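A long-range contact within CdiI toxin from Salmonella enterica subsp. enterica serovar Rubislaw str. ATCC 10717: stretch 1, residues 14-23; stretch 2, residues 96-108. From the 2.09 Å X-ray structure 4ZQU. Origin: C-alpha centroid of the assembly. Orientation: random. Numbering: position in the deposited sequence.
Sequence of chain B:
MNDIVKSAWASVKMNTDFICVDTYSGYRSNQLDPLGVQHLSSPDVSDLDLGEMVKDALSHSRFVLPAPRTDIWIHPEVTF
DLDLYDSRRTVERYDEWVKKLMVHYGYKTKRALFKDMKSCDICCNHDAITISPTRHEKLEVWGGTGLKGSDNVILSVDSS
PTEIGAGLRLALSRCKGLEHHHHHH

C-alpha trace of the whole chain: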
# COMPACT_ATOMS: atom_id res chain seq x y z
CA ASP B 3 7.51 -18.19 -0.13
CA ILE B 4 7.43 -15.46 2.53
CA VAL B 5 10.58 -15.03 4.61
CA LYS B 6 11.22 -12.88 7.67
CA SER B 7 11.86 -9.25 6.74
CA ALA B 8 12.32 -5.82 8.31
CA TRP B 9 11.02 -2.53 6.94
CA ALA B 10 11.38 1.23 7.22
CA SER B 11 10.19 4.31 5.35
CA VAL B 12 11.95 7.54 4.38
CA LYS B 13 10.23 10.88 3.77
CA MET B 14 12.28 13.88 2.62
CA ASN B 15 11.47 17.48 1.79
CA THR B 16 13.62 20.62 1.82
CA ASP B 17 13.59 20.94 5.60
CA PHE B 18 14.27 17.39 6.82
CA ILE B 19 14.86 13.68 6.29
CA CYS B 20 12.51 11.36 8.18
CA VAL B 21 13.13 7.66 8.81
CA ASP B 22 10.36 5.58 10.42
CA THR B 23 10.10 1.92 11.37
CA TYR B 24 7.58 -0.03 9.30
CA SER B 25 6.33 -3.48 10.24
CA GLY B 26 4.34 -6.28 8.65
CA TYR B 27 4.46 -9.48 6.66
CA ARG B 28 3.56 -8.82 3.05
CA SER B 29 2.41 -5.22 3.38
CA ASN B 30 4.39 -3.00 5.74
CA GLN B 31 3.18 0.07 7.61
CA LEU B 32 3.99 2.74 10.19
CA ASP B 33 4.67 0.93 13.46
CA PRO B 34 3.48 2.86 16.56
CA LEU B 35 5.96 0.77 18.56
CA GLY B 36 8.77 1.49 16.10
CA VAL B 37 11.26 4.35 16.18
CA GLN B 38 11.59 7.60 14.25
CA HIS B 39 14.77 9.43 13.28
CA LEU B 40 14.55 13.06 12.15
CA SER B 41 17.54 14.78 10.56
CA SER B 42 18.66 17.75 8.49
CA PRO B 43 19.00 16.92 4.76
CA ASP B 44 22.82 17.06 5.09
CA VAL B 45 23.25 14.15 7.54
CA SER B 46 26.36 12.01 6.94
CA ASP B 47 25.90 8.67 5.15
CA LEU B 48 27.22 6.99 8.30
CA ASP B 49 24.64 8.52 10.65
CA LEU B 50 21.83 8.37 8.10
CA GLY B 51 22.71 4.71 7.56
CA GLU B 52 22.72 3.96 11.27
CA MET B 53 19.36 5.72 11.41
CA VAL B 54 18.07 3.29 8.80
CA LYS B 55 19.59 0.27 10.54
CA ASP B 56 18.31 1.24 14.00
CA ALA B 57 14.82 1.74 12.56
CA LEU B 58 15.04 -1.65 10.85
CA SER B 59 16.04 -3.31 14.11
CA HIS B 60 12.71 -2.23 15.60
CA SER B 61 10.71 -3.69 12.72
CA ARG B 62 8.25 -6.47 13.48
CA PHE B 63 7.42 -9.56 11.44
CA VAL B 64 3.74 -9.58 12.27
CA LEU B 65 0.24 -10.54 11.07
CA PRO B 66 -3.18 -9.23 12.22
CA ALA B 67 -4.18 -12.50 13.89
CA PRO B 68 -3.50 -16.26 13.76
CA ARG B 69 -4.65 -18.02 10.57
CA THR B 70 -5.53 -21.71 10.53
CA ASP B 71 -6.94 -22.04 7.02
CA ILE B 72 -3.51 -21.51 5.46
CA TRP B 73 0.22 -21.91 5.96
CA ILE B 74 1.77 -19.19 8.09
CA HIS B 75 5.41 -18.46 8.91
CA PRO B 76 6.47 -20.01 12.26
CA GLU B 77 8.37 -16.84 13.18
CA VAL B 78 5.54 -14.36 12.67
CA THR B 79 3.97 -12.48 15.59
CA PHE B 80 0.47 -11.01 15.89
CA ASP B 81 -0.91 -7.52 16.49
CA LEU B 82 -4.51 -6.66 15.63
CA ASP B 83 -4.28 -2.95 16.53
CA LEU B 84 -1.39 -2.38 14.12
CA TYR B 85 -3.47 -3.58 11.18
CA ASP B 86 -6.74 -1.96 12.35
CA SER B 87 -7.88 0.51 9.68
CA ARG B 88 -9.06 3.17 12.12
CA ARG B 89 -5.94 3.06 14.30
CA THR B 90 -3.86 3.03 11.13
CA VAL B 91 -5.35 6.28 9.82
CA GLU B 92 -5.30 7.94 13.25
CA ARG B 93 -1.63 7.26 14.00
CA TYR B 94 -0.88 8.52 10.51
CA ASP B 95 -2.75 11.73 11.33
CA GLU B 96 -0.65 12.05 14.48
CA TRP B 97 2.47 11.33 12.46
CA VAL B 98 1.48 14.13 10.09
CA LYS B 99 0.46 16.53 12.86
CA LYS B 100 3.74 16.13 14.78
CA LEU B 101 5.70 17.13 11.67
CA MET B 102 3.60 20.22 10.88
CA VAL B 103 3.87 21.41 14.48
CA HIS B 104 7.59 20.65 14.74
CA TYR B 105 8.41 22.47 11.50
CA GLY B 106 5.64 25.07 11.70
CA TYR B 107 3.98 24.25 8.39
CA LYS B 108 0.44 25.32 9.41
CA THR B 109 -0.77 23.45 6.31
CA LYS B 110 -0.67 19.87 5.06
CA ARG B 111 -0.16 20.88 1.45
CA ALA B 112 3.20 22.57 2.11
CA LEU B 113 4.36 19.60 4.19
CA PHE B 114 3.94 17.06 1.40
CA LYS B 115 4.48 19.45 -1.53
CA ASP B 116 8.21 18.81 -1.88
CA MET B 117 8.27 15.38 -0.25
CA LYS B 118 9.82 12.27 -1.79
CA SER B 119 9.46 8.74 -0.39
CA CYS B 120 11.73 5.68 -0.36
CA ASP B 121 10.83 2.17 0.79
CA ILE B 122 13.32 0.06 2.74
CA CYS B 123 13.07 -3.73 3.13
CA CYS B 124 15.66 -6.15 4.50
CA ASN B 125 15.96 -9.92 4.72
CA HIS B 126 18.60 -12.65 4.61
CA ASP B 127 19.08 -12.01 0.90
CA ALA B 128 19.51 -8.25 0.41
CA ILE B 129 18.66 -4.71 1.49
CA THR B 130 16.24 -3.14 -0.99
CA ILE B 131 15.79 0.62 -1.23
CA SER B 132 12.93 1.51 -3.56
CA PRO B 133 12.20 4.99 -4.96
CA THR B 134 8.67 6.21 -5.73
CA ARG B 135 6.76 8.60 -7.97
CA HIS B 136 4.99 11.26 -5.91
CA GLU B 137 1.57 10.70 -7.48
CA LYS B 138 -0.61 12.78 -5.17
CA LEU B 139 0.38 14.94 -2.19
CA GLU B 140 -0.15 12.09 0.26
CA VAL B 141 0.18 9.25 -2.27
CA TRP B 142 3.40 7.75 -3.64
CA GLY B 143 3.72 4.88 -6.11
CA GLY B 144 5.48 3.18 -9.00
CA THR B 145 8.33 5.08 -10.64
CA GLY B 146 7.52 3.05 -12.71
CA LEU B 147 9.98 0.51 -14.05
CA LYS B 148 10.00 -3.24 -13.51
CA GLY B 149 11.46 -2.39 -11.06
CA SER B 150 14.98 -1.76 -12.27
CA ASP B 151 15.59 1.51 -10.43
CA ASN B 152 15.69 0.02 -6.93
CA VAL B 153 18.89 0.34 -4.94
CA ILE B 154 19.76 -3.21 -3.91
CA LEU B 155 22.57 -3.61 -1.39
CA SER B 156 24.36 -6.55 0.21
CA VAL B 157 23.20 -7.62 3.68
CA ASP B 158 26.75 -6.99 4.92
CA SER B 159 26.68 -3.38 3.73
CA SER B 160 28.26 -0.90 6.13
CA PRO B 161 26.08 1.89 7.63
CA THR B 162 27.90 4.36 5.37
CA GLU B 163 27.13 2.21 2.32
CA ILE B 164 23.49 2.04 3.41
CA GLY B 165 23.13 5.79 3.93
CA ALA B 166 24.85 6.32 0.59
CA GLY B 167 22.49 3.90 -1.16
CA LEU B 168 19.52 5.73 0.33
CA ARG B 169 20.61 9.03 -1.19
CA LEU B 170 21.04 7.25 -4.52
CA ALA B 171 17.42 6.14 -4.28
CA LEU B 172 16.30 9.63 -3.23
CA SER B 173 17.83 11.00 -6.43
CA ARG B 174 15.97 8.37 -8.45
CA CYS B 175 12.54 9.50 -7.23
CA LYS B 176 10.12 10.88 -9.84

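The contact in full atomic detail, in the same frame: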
# COMPACT_ATOMS: atom_id res chain seq x y z
N MET B 14 11.34 12.76 2.69
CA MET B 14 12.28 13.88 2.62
C MET B 14 11.74 15.08 1.83
O MET B 14 11.43 14.96 0.65
CB MET B 14 13.60 13.44 1.99
CG MET B 14 14.62 14.58 1.86
SD MET B 14 16.07 14.18 0.87
CE MET B 14 15.33 13.87 -0.73
N ASN B 15 11.66 16.22 2.50
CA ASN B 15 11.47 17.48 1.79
C ASN B 15 12.69 18.38 1.96
O ASN B 15 13.78 17.91 2.28
CB ASN B 15 10.18 18.19 2.26
CG ASN B 15 10.17 18.50 3.74
OD1 ASN B 15 11.20 18.76 4.36
ND2 ASN B 15 8.98 18.47 4.33
N THR B 16 12.51 19.68 1.74
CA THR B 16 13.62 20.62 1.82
C THR B 16 14.17 20.72 3.25
O THR B 16 15.37 20.85 3.46
CB THR B 16 13.21 22.02 1.34
OG1 THR B 16 12.75 21.94 -0.02
CG2 THR B 16 14.38 23.00 1.41
N ASP B 17 13.27 20.61 4.22
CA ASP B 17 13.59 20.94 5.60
C ASP B 17 14.14 19.77 6.42
O ASP B 17 14.84 20.00 7.41
CB ASP B 17 12.35 21.50 6.29
CG ASP B 17 11.70 22.61 5.49
OD1 ASP B 17 12.28 23.72 5.41
OD2 ASP B 17 10.60 22.38 4.94
N PHE B 18 13.83 18.54 6.03
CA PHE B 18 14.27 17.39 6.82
C PHE B 18 14.31 16.06 6.07
O PHE B 18 13.80 15.94 4.95
CB PHE B 18 13.37 17.23 8.05
CG PHE B 18 11.94 16.87 7.73
CD1 PHE B 18 11.55 15.54 7.59
CD2 PHE B 18 10.98 17.86 7.58
CE1 PHE B 18 10.24 15.21 7.30
CE2 PHE B 18 9.66 17.53 7.30
CZ PHE B 18 9.30 16.21 7.15
N ILE B 19 14.92 15.08 6.71
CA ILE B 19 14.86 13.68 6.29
C ILE B 19 14.27 12.86 7.44
O ILE B 19 14.75 12.93 8.57
CB ILE B 19 16.24 13.13 5.92
CG1 ILE B 19 16.82 13.91 4.74
CG2 ILE B 19 16.15 11.65 5.59
CD1 ILE B 19 18.15 13.38 4.27
N CYS B 20 13.24 12.08 7.14
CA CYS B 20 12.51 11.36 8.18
C CYS B 20 12.50 9.85 7.96
O CYS B 20 11.95 9.37 6.97
CB CYS B 20 11.07 11.87 8.26
SG CYS B 20 10.10 11.17 9.62
N VAL B 21 13.10 9.11 8.89
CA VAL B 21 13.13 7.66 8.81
C VAL B 21 12.27 7.03 9.90
O VAL B 21 12.51 7.24 11.09
CB VAL B 21 14.57 7.11 8.93
CG1 VAL B 21 14.57 5.60 8.81
CG2 VAL B 21 15.46 7.73 7.86
N ASP B 22 11.27 6.26 9.49
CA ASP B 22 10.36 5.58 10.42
C ASP B 22 10.44 4.07 10.28
O ASP B 22 10.69 3.55 9.20
CB ASP B 22 8.91 6.02 10.19
CG ASP B 22 8.65 7.43 10.65
OD1 ASP B 22 8.65 8.34 9.79
OD2 ASP B 22 8.43 7.63 11.86
N THR B 23 10.21 3.37 11.39
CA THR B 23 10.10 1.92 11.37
C THR B 23 8.75 1.49 10.80
O THR B 23 7.70 1.96 11.24
CB THR B 23 10.26 1.33 12.78
OG1 THR B 23 11.59 1.56 13.25
CG2 THR B 23 9.99 -0.16 12.76
N GLU B 96 -1.54 11.58 13.43
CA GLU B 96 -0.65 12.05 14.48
C GLU B 96 0.77 12.18 13.97
O GLU B 96 1.50 13.10 14.36
CB GLU B 96 -0.70 11.11 15.69
CG GLU B 96 -1.98 11.21 16.48
CD GLU B 96 -2.24 12.63 16.96
OE1 GLU B 96 -1.27 13.33 17.30
OE2 GLU B 96 -3.42 13.04 16.98
N TRP B 97 1.17 11.26 13.10
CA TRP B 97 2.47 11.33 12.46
C TRP B 97 2.59 12.61 11.65
O TRP B 97 3.61 13.30 11.70
CB TRP B 97 2.69 10.11 11.57
CG TRP B 97 4.00 10.11 10.85
CD1 TRP B 97 5.18 9.61 11.29
CD2 TRP B 97 4.25 10.65 9.55
NE1 TRP B 97 6.16 9.80 10.35
CE2 TRP B 97 5.61 10.44 9.27
CE3 TRP B 97 3.46 11.29 8.59
CZ2 TRP B 97 6.20 10.84 8.07
CZ3 TRP B 97 4.05 11.70 7.40
CH2 TRP B 97 5.40 11.47 7.15
N VAL B 98 1.53 12.93 10.91
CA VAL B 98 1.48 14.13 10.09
C VAL B 98 1.46 15.38 10.96
O VAL B 98 2.21 16.33 10.70
CB VAL B 98 0.23 14.14 9.18
CG1 VAL B 98 0.09 15.49 8.49
CG2 VAL B 98 0.30 13.02 8.16
N LYS B 99 0.63 15.37 12.00
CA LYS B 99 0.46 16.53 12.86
C LYS B 99 1.76 16.90 13.57
O LYS B 99 2.11 18.08 13.66
CB LYS B 99 -0.64 16.28 13.89
CG LYS B 99 -0.94 17.47 14.80
CD LYS B 99 -1.89 17.10 15.93
CE LYS B 99 -3.22 16.62 15.40
NZ LYS B 99 -4.11 16.12 16.48
N LYS B 100 2.48 15.90 14.07
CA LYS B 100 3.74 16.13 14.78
C LYS B 100 4.78 16.82 13.90
O LYS B 100 5.61 17.58 14.40
CB LYS B 100 4.31 14.82 15.31
CG LYS B 100 3.66 14.34 16.60
CD LYS B 100 4.49 13.24 17.25
CE LYS B 100 3.89 12.81 18.58
NZ LYS B 100 2.51 12.27 18.43
N LEU B 101 4.74 16.55 12.60
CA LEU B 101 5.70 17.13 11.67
C LEU B 101 5.35 18.58 11.32
O LEU B 101 6.23 19.43 11.19
CB LEU B 101 5.78 16.29 10.39
CG LEU B 101 6.35 14.87 10.54
CD1 LEU B 101 6.36 14.18 9.19
CD2 LEU B 101 7.74 14.89 11.14
N MET B 102 4.05 18.86 11.18
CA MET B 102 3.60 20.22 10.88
C MET B 102 3.86 21.14 12.07
O MET B 102 4.25 22.29 11.89
CB MET B 102 2.12 20.23 10.53
CG MET B 102 1.81 19.75 9.12
SD MET B 102 0.08 20.00 8.68
CE MET B 102 -0.73 18.97 9.89
N VAL B 103 3.66 20.62 13.27
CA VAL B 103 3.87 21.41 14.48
C VAL B 103 5.35 21.63 14.74
O VAL B 103 5.77 22.73 15.11
CB VAL B 103 3.23 20.72 15.71
CG1 VAL B 103 3.57 21.48 16.98
CG2 VAL B 103 1.72 20.62 15.53
N HIS B 104 6.14 20.59 14.53
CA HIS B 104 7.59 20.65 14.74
C HIS B 104 8.24 21.64 13.78
O HIS B 104 9.13 22.40 14.17
CB HIS B 104 8.21 19.26 14.57
CG HIS B 104 9.67 19.21 14.89
ND1 HIS B 104 10.48 18.17 14.48
CD2 HIS B 104 10.47 20.06 15.57
CE1 HIS B 104 11.71 18.39 14.89
NE2 HIS B 104 11.74 19.53 15.56
N TYR B 105 7.80 21.64 12.53
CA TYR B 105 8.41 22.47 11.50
C TYR B 105 7.56 23.69 11.13
O TYR B 105 7.89 24.42 10.20
CB TYR B 105 8.70 21.64 10.25
CG TYR B 105 9.71 20.54 10.48
CD1 TYR B 105 11.07 20.78 10.32
CD2 TYR B 105 9.32 19.27 10.86
CE1 TYR B 105 12.01 19.78 10.53
CE2 TYR B 105 10.24 18.26 11.08
CZ TYR B 105 11.59 18.53 10.91
OH TYR B 105 12.51 17.53 11.12
N GLY B 106 6.48 23.90 11.88
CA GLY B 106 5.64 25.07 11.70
C GLY B 106 5.08 25.25 10.30
O GLY B 106 5.17 26.34 9.74
N TYR B 107 4.51 24.19 9.75
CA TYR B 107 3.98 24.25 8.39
C TYR B 107 2.63 24.97 8.33
O TYR B 107 2.38 25.73 7.39
CB TYR B 107 3.84 22.84 7.81
CG TYR B 107 5.13 22.32 7.22
CD1 TYR B 107 5.61 22.80 6.01
CD2 TYR B 107 5.87 21.35 7.88
CE1 TYR B 107 6.79 22.33 5.47
CE2 TYR B 107 7.05 20.87 7.35
CZ TYR B 107 7.51 21.36 6.15
OH TYR B 107 8.68 20.89 5.62
N LYS B 108 1.78 24.72 9.32
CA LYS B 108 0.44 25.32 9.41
C LYS B 108 -0.44 24.95 8.22
O LYS B 108 -1.49 25.57 8.00
CB LYS B 108 0.54 26.83 9.55

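A turn leading into a strand (residues 19-23) lies alongside a helix that enters this stretch at Glu96, and the two bury 386 Å² between them. They run in opposite directions: Asp22 lies nearest Trp97, Cys20 nearest Leu101 and Asp17 nearest Tyr105, with CA-CA distances of 10.0, 9.6 and 8.0 Å, so the backbones draw closer toward the turn. At this spacing side chains make the contact. Along the strand, Cys20 and Asp22 point their CA-to-CB bonds toward the helix while Ile19 and Val21 point away; on the helix, Trp97, Leu101 and Tyr105 recur every four residues and so share one face.

Phe18 covers the most surface. Its ring forms an offset stack with that of Tyr105, centroids 4.4 Å apart and planes at 24°, and Phe18 CD2 comes within 3.5 Å of Tyr105 CZ. The offset lets the two flat apolar surfaces overlap without placing one ring centre directly over the other. The hydroxyl of Tyr105 reaches back past the ring, its OH 3.2 Å from Phe18 CB. The tip of the phenyl group meets aliphatic carbon, with Phe18 CZ 4.1 Å from Leu101 CD1, and Phe18 CE2 lies at the edge of the Tyr107 ring, 4.2 Å from Tyr107 CE2. Phe18 thus touches three residues of the second stretch.

Tyr107 reaches the turn from beyond Gly106, whose positive phi marks the departure from helical geometry; the backbone hydrogen bond from Tyr107 N to Met102 O (2.9 Å) ties the chain back to the helix. Its phenol ends among polar groups. Tyr107 OH donates a short but weak hydrogen bond to Asp17 OD2 at 2.5 Å, and Asn15 ND2 lies 2.8 Å from Tyr107 OH. Asn15 also shapes the turn that presents these groups: its OD1 accepts hydrogen bonds from Asp17 N (2.8 Å) and Phe18 N (3.1 Å), bracing the backbone just where the Phe18 side chain turns toward the helix.

At the other end, Trp97 pairs with the strand. Its indole NE1 donates to Asp22 OD1 at 2.9 Å, with an N-H...O angle of 149°; the acceptor sits near the ring plane, where the indole N-H points. This bond gives the indole N-H a carboxylate partner, and close by on the same flank of the ring Cys20 SG lies 4.2 Å from Trp97 CZ2 in an oblique approach. Polar contacts therefore flank a central apolar patch built on Phe18, Leu101 and Tyr105.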